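Local coordinates for protein carbamate kinase (Aeropyrum pernix, PDB 2E9Y) that probably catalyses the reversible transfer of a phosphate group between ATP and carbamate, at residues Gly4-Ile16 with Ala224-Asp237. Sequence-based numbering, arbitrary orientation.
Sequences GRLAVIALGGNAI and ATQLNADLLVILTD
Val-8 pairs with Leu-232 and Ile-9 with Val-233 in the parallel ladder of strands 6-10 and 231-236, whose axes approach to 4.7 Å. Val-8 N donates to Leu-231 O and Val-8 O accepts from Val-233 N at 2.9 Å; Ala-10 continues the ladder, its N giving an almost straight bond (176°) to Val-233 O and its O receiving Leu-235 N. Both faces of the ladder are closely packed. With CG1 anti to the backbone N (chi1 167°), Val-8 turns its other methyl, CG2, onto Ala-224 of helix 216-226, 3.7 Å from Ala-224 CA, while CG1 meets Leu-232 CD1. On the other face Ile-9 CG2 presses against Leu-235 CD1 at 3.6 Å, and Leu-11 CD2 lies alongside that same methyl. At the start of the ladder Asp-230 is firmly bonded to both polar atoms of Leu-6: OD2 takes Leu-6 N through its anti lone pair at 2.7 Å, and Asp-230 N donates to Leu-6 O. With an alanine here, the carboxylate bond would be lost and Leu-6 N would probably be left without this acceptor, the start of strand 6-10 held less firmly. The looser parts are the exposed Arg-5, whose CB-to-CD part crosses the Asp-230 side chain obliquely while NH1 stays 5.1 Å from Asp-230 OD1, and the far end, where a water bridges Gly-12 N, Asn-14 OD1 and Leu-235 O. With strand 48-52 bonded along the other edge of strand 6-10, these strands form a parallel part of the mixed central sheet of the amino acid kinase fold, helix 216-226 packing on the Val-8 and Ala-10 face.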
ATOM      1  N   GLY A   4       9.385  -7.203 -27.255  1.00 41.35           N
ATOM      2  CA  GLY A   4       9.528  -6.979 -25.788  1.00 39.76           C
ATOM      3  C   GLY A   4       9.744  -5.521 -25.422  1.00 38.71           C
ATOM      4  O   GLY A   4      10.499  -5.208 -24.498  1.00 39.12           O
ATOM      5  N   ARG A   5       9.085  -4.621 -26.144  1.00 36.71           N
ATOM      6  CA  ARG A   5       9.222  -3.196 -25.867  1.00 34.11           C
ATOM      7  C   ARG A   5       8.474  -2.835 -24.591  1.00 31.71           C
ATOM      8  O   ARG A   5       7.640  -3.606 -24.116  1.00 29.62           O
ATOM      9  CB  ARG A   5       8.696  -2.369 -27.041  1.00 36.49           C
ATOM     10  CG  ARG A   5       9.504  -2.547 -28.319  1.00 40.23           C
ATOM     11  CD  ARG A   5       9.263  -1.406 -29.294  1.00 43.55           C
ATOM     12  NE  ARG A   5       7.875  -1.334 -29.738  1.00 46.73           N
ATOM     13  CZ  ARG A   5       7.347  -0.280 -30.352  1.00 47.79           C
ATOM     14  NH1 ARG A   5       8.094   0.791 -30.590  1.00 48.57           N
ATOM     15  NH2 ARG A   5       6.074  -0.294 -30.727  1.00 48.28           N
ATOM     16  N   LEU A   6       8.777  -1.664 -24.039  1.00 28.96           N
ATOM     17  CA  LEU A   6       8.145  -1.212 -22.805  1.00 26.75           C
ATOM     18  C   LEU A   6       7.165  -0.067 -23.017  1.00 25.50           C
ATOM     19  O   LEU A   6       7.455   0.894 -23.726  1.00 24.67           O
ATOM     20  CB  LEU A   6       9.211  -0.776 -21.796  1.00 26.86           C
ATOM     21  CG  LEU A   6       8.699  -0.159 -20.488  1.00 26.35           C
ATOM     22  CD1 LEU A   6       7.872  -1.183 -19.726  1.00 24.73           C
ATOM     23  CD2 LEU A   6       9.880   0.303 -19.647  1.00 28.70           C
ATOM     24  N   ALA A   7       6.004  -0.171 -22.386  1.00 23.88           N
ATOM     25  CA  ALA A   7       4.998   0.868 -22.500  1.00 22.47           C
ATOM     26  C   ALA A   7       4.436   1.219 -21.130  1.00 21.41           C
ATOM     27  O   ALA A   7       4.165   0.335 -20.319  1.00 21.36           O
ATOM     28  CB  ALA A   7       3.871   0.405 -23.410  1.00 23.45           C
ATOM     29  N   VAL A   8       4.295   2.511 -20.866  1.00 19.05           N
ATOM     30  CA  VAL A   8       3.697   2.951 -19.610  1.00 19.01           C
ATOM     31  C   VAL A   8       2.241   3.170 -20.006  1.00 18.37           C
ATOM     32  O   VAL A   8       1.950   3.944 -20.918  1.00 18.09           O
ATOM     33  CB  VAL A   8       4.324   4.273 -19.097  1.00 17.07           C
ATOM     34  CG1 VAL A   8       3.471   4.855 -17.977  1.00 17.15           C
ATOM     35  CG2 VAL A   8       5.729   4.003 -18.577  1.00 18.37           C
ATOM     36  N   ILE A   9       1.335   2.454 -19.347  1.00 16.71           N
ATOM     37  CA  ILE A   9      -0.088   2.545 -19.653  1.00 17.31           C
ATOM     38  C   ILE A   9      -0.828   3.196 -18.493  1.00 18.14           C
ATOM     39  O   ILE A   9      -0.911   2.627 -17.408  1.00 18.30           O
ATOM     40  CB  ILE A   9      -0.680   1.143 -19.909  1.00 18.95           C
ATOM     41  CG1 ILE A   9       0.080   0.476 -21.062  1.00 20.86           C
ATOM     42  CG2 ILE A   9      -2.166   1.243 -20.233  1.00 18.67           C
ATOM     43  CD1 ILE A   9      -0.233  -0.991 -21.259  1.00 20.95           C
ATOM     44  N   ALA A  10      -1.356   4.387 -18.740  1.00 15.75           N
ATOM     45  CA  ALA A  10      -2.083   5.138 -17.726  1.00 17.63           C
ATOM     46  C   ALA A  10      -3.587   4.872 -17.792  1.00 17.09           C
ATOM     47  O   ALA A  10      -4.270   5.324 -18.712  1.00 17.29           O
ATOM     48  CB  ALA A  10      -1.803   6.631 -17.894  1.00 17.30           C
ATOM     49  N   LEU A  11      -4.090   4.136 -16.807  1.00 17.42           N
ATOM     50  CA  LEU A  11      -5.509   3.807 -16.731  1.00 18.83           C
ATOM     51  C   LEU A  11      -6.308   4.955 -16.125  1.00 20.54           C
ATOM     52  O   LEU A  11      -5.768   5.773 -15.375  1.00 20.25           O
ATOM     53  CB  LEU A  11      -5.717   2.549 -15.881  1.00 18.09           C
ATOM     54  CG  LEU A  11      -5.033   1.270 -16.365  1.00 17.56           C
ATOM     55  CD1 LEU A  11      -5.312   0.117 -15.397  1.00 20.23           C
ATOM     56  CD2 LEU A  11      -5.551   0.930 -17.758  1.00 19.55           C
ATOM     57  N   GLY A  12      -7.593   5.002 -16.454  1.00 21.16           N
ATOM     58  CA  GLY A  12      -8.466   6.041 -15.936  1.00 22.82           C
ATOM     59  C   GLY A  12      -9.495   5.489 -14.964  1.00 23.02           C
ATOM     60  O   GLY A  12      -9.433   4.322 -14.577  1.00 23.23           O
ATOM     61  N   GLY A  13     -10.451   6.324 -14.573  1.00 23.56           N
ATOM     62  CA  GLY A  13     -11.470   5.890 -13.634  1.00 25.06           C
ATOM     63  C   GLY A  13     -12.298   4.694 -14.077  1.00 26.68           C
ATOM     64  O   GLY A  13     -12.678   3.861 -13.251  1.00 26.51           O
ATOM     65  N   ASN A  14     -12.569   4.596 -15.377  1.00 28.22           N
ATOM     66  CA  ASN A  14     -13.380   3.501 -15.910  1.00 30.17           C
ATOM     67  C   ASN A  14     -12.752   2.120 -15.757  1.00 29.35           C
ATOM     68  O   ASN A  14     -13.423   1.100 -15.933  1.00 28.22           O
ATOM     69  CB  ASN A  14     -13.708   3.757 -17.390  1.00 34.03           C
ATOM     70  CG  ASN A  14     -12.486   3.664 -18.292  1.00 38.11           C
ATOM     71  OD1 ASN A  14     -11.484   4.347 -18.081  1.00 38.80           O
ATOM     72  ND2 ASN A  14     -12.573   2.820 -19.314  1.00 41.12           N
ATOM     73  N   ALA A  15     -11.470   2.077 -15.427  1.00 27.50           N
ATOM     74  CA  ALA A  15     -10.789   0.802 -15.261  1.00 29.24           C
ATOM     75  C   ALA A  15     -10.841   0.299 -13.821  1.00 29.86           C
ATOM     76  O   ALA A  15     -10.653  -0.894 -13.573  1.00 29.62           O
ATOM     77  CB  ALA A  15      -9.333   0.930 -15.702  1.00 29.16           C
ATOM     78  N   ILE A  16     -11.115   1.204 -12.884  1.00 31.30           N
ATOM     79  CA  ILE A  16     -11.120   0.859 -11.463  1.00 35.34           C
ATOM     80  C   ILE A  16     -12.460   0.847 -10.728  1.00 37.43           C
ATOM     81  O   ILE A  16     -12.665   0.027  -9.833  1.00 39.15           O
ATOM     82  CB  ILE A  16     -10.169   1.802 -10.687  1.00 34.71           C
ATOM     83  CG1 ILE A  16      -8.796   1.819 -11.361  1.00 36.05           C
ATOM     84  CG2 ILE A  16     -10.042   1.350  -9.236  1.00 35.48           C
ATOM     85  CD1 ILE A  16      -8.146   0.457 -11.475  1.00 35.88           C
ATOM     86  N   ALA A 224       7.417   7.581 -17.948  1.00 16.18           N
ATOM     87  CA  ALA A 224       7.752   6.975 -19.239  1.00 18.29           C
ATOM     88  C   ALA A 224       9.084   7.527 -19.738  1.00 18.00           C
ATOM     89  O   ALA A 224       9.932   6.789 -20.244  1.00 18.55           O
ATOM     90  CB  ALA A 224       6.645   7.262 -20.257  1.00 17.73           C
ATOM     91  N   THR A 225       9.260   8.833 -19.588  1.00 17.32           N
ATOM     92  CA  THR A 225      10.488   9.487 -20.008  1.00 18.57           C
ATOM     93  C   THR A 225      11.684   9.017 -19.179  1.00 19.51           C
ATOM     94  O   THR A 225      12.750   8.736 -19.728  1.00 19.16           O
ATOM     95  CB  THR A 225      10.357  11.023 -19.893  1.00 18.57           C
ATOM     96  OG1 THR A 225       9.404  11.491 -20.853  1.00 19.12           O
ATOM     97  CG2 THR A 225      11.699  11.703 -20.139  1.00 19.30           C
ATOM     98  N   GLN A 226      11.509   8.913 -17.864  1.00 18.28           N
ATOM     99  CA  GLN A 226      12.610   8.504 -16.997  1.00 18.88           C
ATOM    100  C   GLN A 226      12.953   7.004 -17.121  1.00 20.03           C
ATOM    101  O   GLN A 226      14.047   6.564 -16.792  1.00 20.40           O
ATOM    102  CB  GLN A 226      12.257   8.861 -15.548  1.00 19.19           C
ATOM    103  CG  GLN A 226      12.118  10.370 -15.331  1.00 19.33           C
ATOM    104  CD  GLN A 226      12.198  10.700 -13.855  1.00 21.70           C
ATOM    105  OE1 GLN A 226      11.524  10.131 -13.011  1.00 22.19           O
ATOM    106  NE2 GLN A 226      13.011  11.736 -13.563  1.00 23.08           N
ATOM    107  N   LEU A 227      11.959   6.206 -17.575  1.00 18.77           N
ATOM    108  CA  LEU A 227      12.209   4.776 -17.771  1.00 20.61           C
ATOM    109  C   LEU A 227      12.741   4.485 -19.177  1.00 22.10           C
ATOM    110  O   LEU A 227      13.009   3.349 -19.551  1.00 22.63           O
ATOM    111  CB  LEU A 227      10.887   4.011 -17.593  1.00 20.14           C
ATOM    112  CG  LEU A 227      10.404   3.879 -16.149  1.00 19.66           C
ATOM    113  CD1 LEU A 227       9.110   3.064 -16.062  1.00 18.23           C
ATOM    114  CD2 LEU A 227      11.424   3.186 -15.251  1.00 19.88           C
ATOM    115  N   ASN A 228      12.843   5.548 -19.992  1.00 22.44           N
ATOM    116  CA  ASN A 228      13.182   5.340 -21.398  1.00 25.72           C
ATOM    117  C   ASN A 228      12.194   4.372 -22.071  1.00 24.60           C
ATOM    118  O   ASN A 228      12.581   3.475 -22.809  1.00 25.19           O
ATOM    119  CB  ASN A 228      14.598   4.765 -21.480  1.00 29.09           C
ATOM    120  CG  ASN A 228      15.589   5.737 -20.888  1.00 33.52           C
ATOM    121  OD1 ASN A 228      16.550   5.352 -20.231  1.00 38.00           O
ATOM    122  ND2 ASN A 228      15.398   7.026 -21.219  1.00 35.87           N
ATOM    123  N   ALA A 229      10.910   4.556 -21.778  1.00 22.26           N
ATOM    124  CA  ALA A 229       9.869   3.700 -22.330  1.00 22.35           C
ATOM    125  C   ALA A 229       9.770   3.907 -23.834  1.00 22.68           C
ATOM    126  O   ALA A 229      10.094   4.978 -24.350  1.00 21.43           O
ATOM    127  CB  ALA A 229       8.523   4.008 -21.667  1.00 19.88           C
ATOM    128  N   ASP A 230       9.310   2.877 -24.533  1.00 22.60           N
ATOM    129  CA  ASP A 230       9.164   2.947 -25.978  1.00 23.94           C
ATOM    130  C   ASP A 230       7.857   3.637 -26.355  1.00 23.34           C
ATOM    131  O   ASP A 230       7.709   4.141 -27.468  1.00 22.76           O
ATOM    132  CB  ASP A 230       9.188   1.533 -26.570  1.00 26.48           C
ATOM    133  CG  ASP A 230      10.503   0.818 -26.319  1.00 27.97           C
ATOM    134  OD1 ASP A 230      11.524   1.227 -26.908  1.00 30.29           O
ATOM    135  OD2 ASP A 230      10.521  -0.151 -25.531  1.00 28.86           O
ATOM    136  N   LEU A 231       6.911   3.671 -25.422  1.00 21.81           N
ATOM    137  CA  LEU A 231       5.622   4.283 -25.704  1.00 19.97           C
ATOM    138  C   LEU A 231       4.863   4.695 -24.453  1.00 20.75           C
ATOM    139  O   LEU A 231       4.950   4.030 -23.423  1.00 20.64           O
ATOM    140  CB  LEU A 231       4.755   3.301 -26.501  1.00 21.23           C
ATOM    141  CG  LEU A 231       3.309   3.683 -26.845  1.00 23.66           C
ATOM    142  CD1 LEU A 231       3.299   4.865 -27.800  1.00 24.33           C
ATOM    143  CD2 LEU A 231       2.601   2.496 -27.484  1.00 23.99           C
ATOM    144  N   LEU A 232       4.145   5.809 -24.553  1.00 19.50           N
ATOM    145  CA  LEU A 232       3.304   6.291 -23.463  1.00 20.40           C
ATOM    146  C   LEU A 232       1.888   6.108 -23.985  1.00 21.34           C
ATOM    147  O   LEU A 232       1.547   6.584 -25.072  1.00 20.17           O
ATOM    148  CB  LEU A 232       3.548   7.777 -23.156  1.00 19.27           C
ATOM    149  CG  LEU A 232       2.505   8.431 -22.232  1.00 20.69           C
ATOM    150  CD1 LEU A 232       2.523   7.758 -20.857  1.00 17.46           C
ATOM    151  CD2 LEU A 232       2.782   9.917 -22.093  1.00 19.85           C
ATOM    152  N   VAL A 233       1.073   5.398 -23.217  1.00 20.12           N
ATOM    153  CA  VAL A 233      -0.306   5.144 -23.602  1.00 20.11           C
ATOM    154  C   VAL A 233      -1.247   5.679 -22.531  1.00 20.51           C
ATOM    155  O   VAL A 233      -1.068   5.398 -21.347  1.00 20.72           O
ATOM    156  CB  VAL A 233      -0.569   3.628 -23.747  1.00 20.96           C
ATOM    157  CG1 VAL A 233      -2.022   3.382 -24.147  1.00 20.22           C
ATOM    158  CG2 VAL A 233       0.383   3.028 -24.770  1.00 21.79           C
ATOM    159  N   ILE A 234      -2.237   6.461 -22.944  1.00 20.03           N
ATOM    160  CA  ILE A 234      -3.221   6.979 -22.004  1.00 21.69           C
ATOM    161  C   ILE A 234      -4.570   6.397 -22.402  1.00 21.43           C
ATOM    162  O   ILE A 234      -5.091   6.697 -23.475  1.00 22.33           O
ATOM    163  CB  ILE A 234      -3.304   8.513 -22.035  1.00 20.90           C
ATOM    164  CG1 ILE A 234      -1.955   9.114 -21.624  1.00 21.14           C
ATOM    165  CG2 ILE A 234      -4.380   8.986 -21.068  1.00 19.97           C
ATOM    166  CD1 ILE A 234      -1.920  10.621 -21.660  1.00 23.33           C
ATOM    167  N   LEU A 235      -5.128   5.553 -21.541  1.00 21.19           N
ATOM    168  CA  LEU A 235      -6.412   4.924 -21.827  1.00 22.37           C
ATOM    169  C   LEU A 235      -7.530   5.605 -21.055  1.00 25.09           C
ATOM    170  O   LEU A 235      -7.533   5.613 -19.822  1.00 24.16           O
ATOM    171  CB  LEU A 235      -6.361   3.436 -21.476  1.00 21.34           C
ATOM    172  CG  LEU A 235      -5.356   2.592 -22.268  1.00 22.82           C
ATOM    173  CD1 LEU A 235      -5.423   1.149 -21.798  1.00 23.68           C
ATOM    174  CD2 LEU A 235      -5.667   2.674 -23.765  1.00 22.90           C
ATOM    175  N   THR A 236      -8.479   6.177 -21.789  1.00 26.10           N
ATOM    176  CA  THR A 236      -9.593   6.881 -21.174  1.00 27.63           C
ATOM    177  C   THR A 236     -10.930   6.285 -21.617  1.00 28.28           C
ATOM    178  O   THR A 236     -10.987   5.132 -22.052  1.00 26.53           O
ATOM    179  CB  THR A 236      -9.520   8.384 -21.522  1.00 28.66           C
ATOM    180  OG1 THR A 236     -10.579   9.090 -20.863  1.00 31.71           O
ATOM    181  CG2 THR A 236      -9.612   8.586 -23.025  1.00 28.64           C
ATOM    182  N   ASP A 237     -12.004   7.064 -21.511  1.00 29.45           N
ATOM    183  CA  ASP A 237     -13.323   6.572 -21.886  1.00 31.48           C
ATOM    184  C   ASP A 237     -13.836   7.130 -23.215  1.00 32.25           C
ATOM    185  O   ASP A 237     -15.034   7.075 -23.498  1.00 32.55           O
ATOM    186  CB  ASP A 237     -14.320   6.861 -20.759  1.00 32.76           C
ATOM    187  CG  ASP A 237     -14.590   8.338 -20.579  1.00 34.79           C
ATOM    188  OD1 ASP A 237     -13.702   9.160 -20.904  1.00 35.93           O
ATOM    189  OD2 ASP A 237     -15.690   8.679 -20.099  1.00 36.68           O
TER
HETATM  190  O   HOH W   1      -8.717   3.461 -18.417  1.00 29.21           O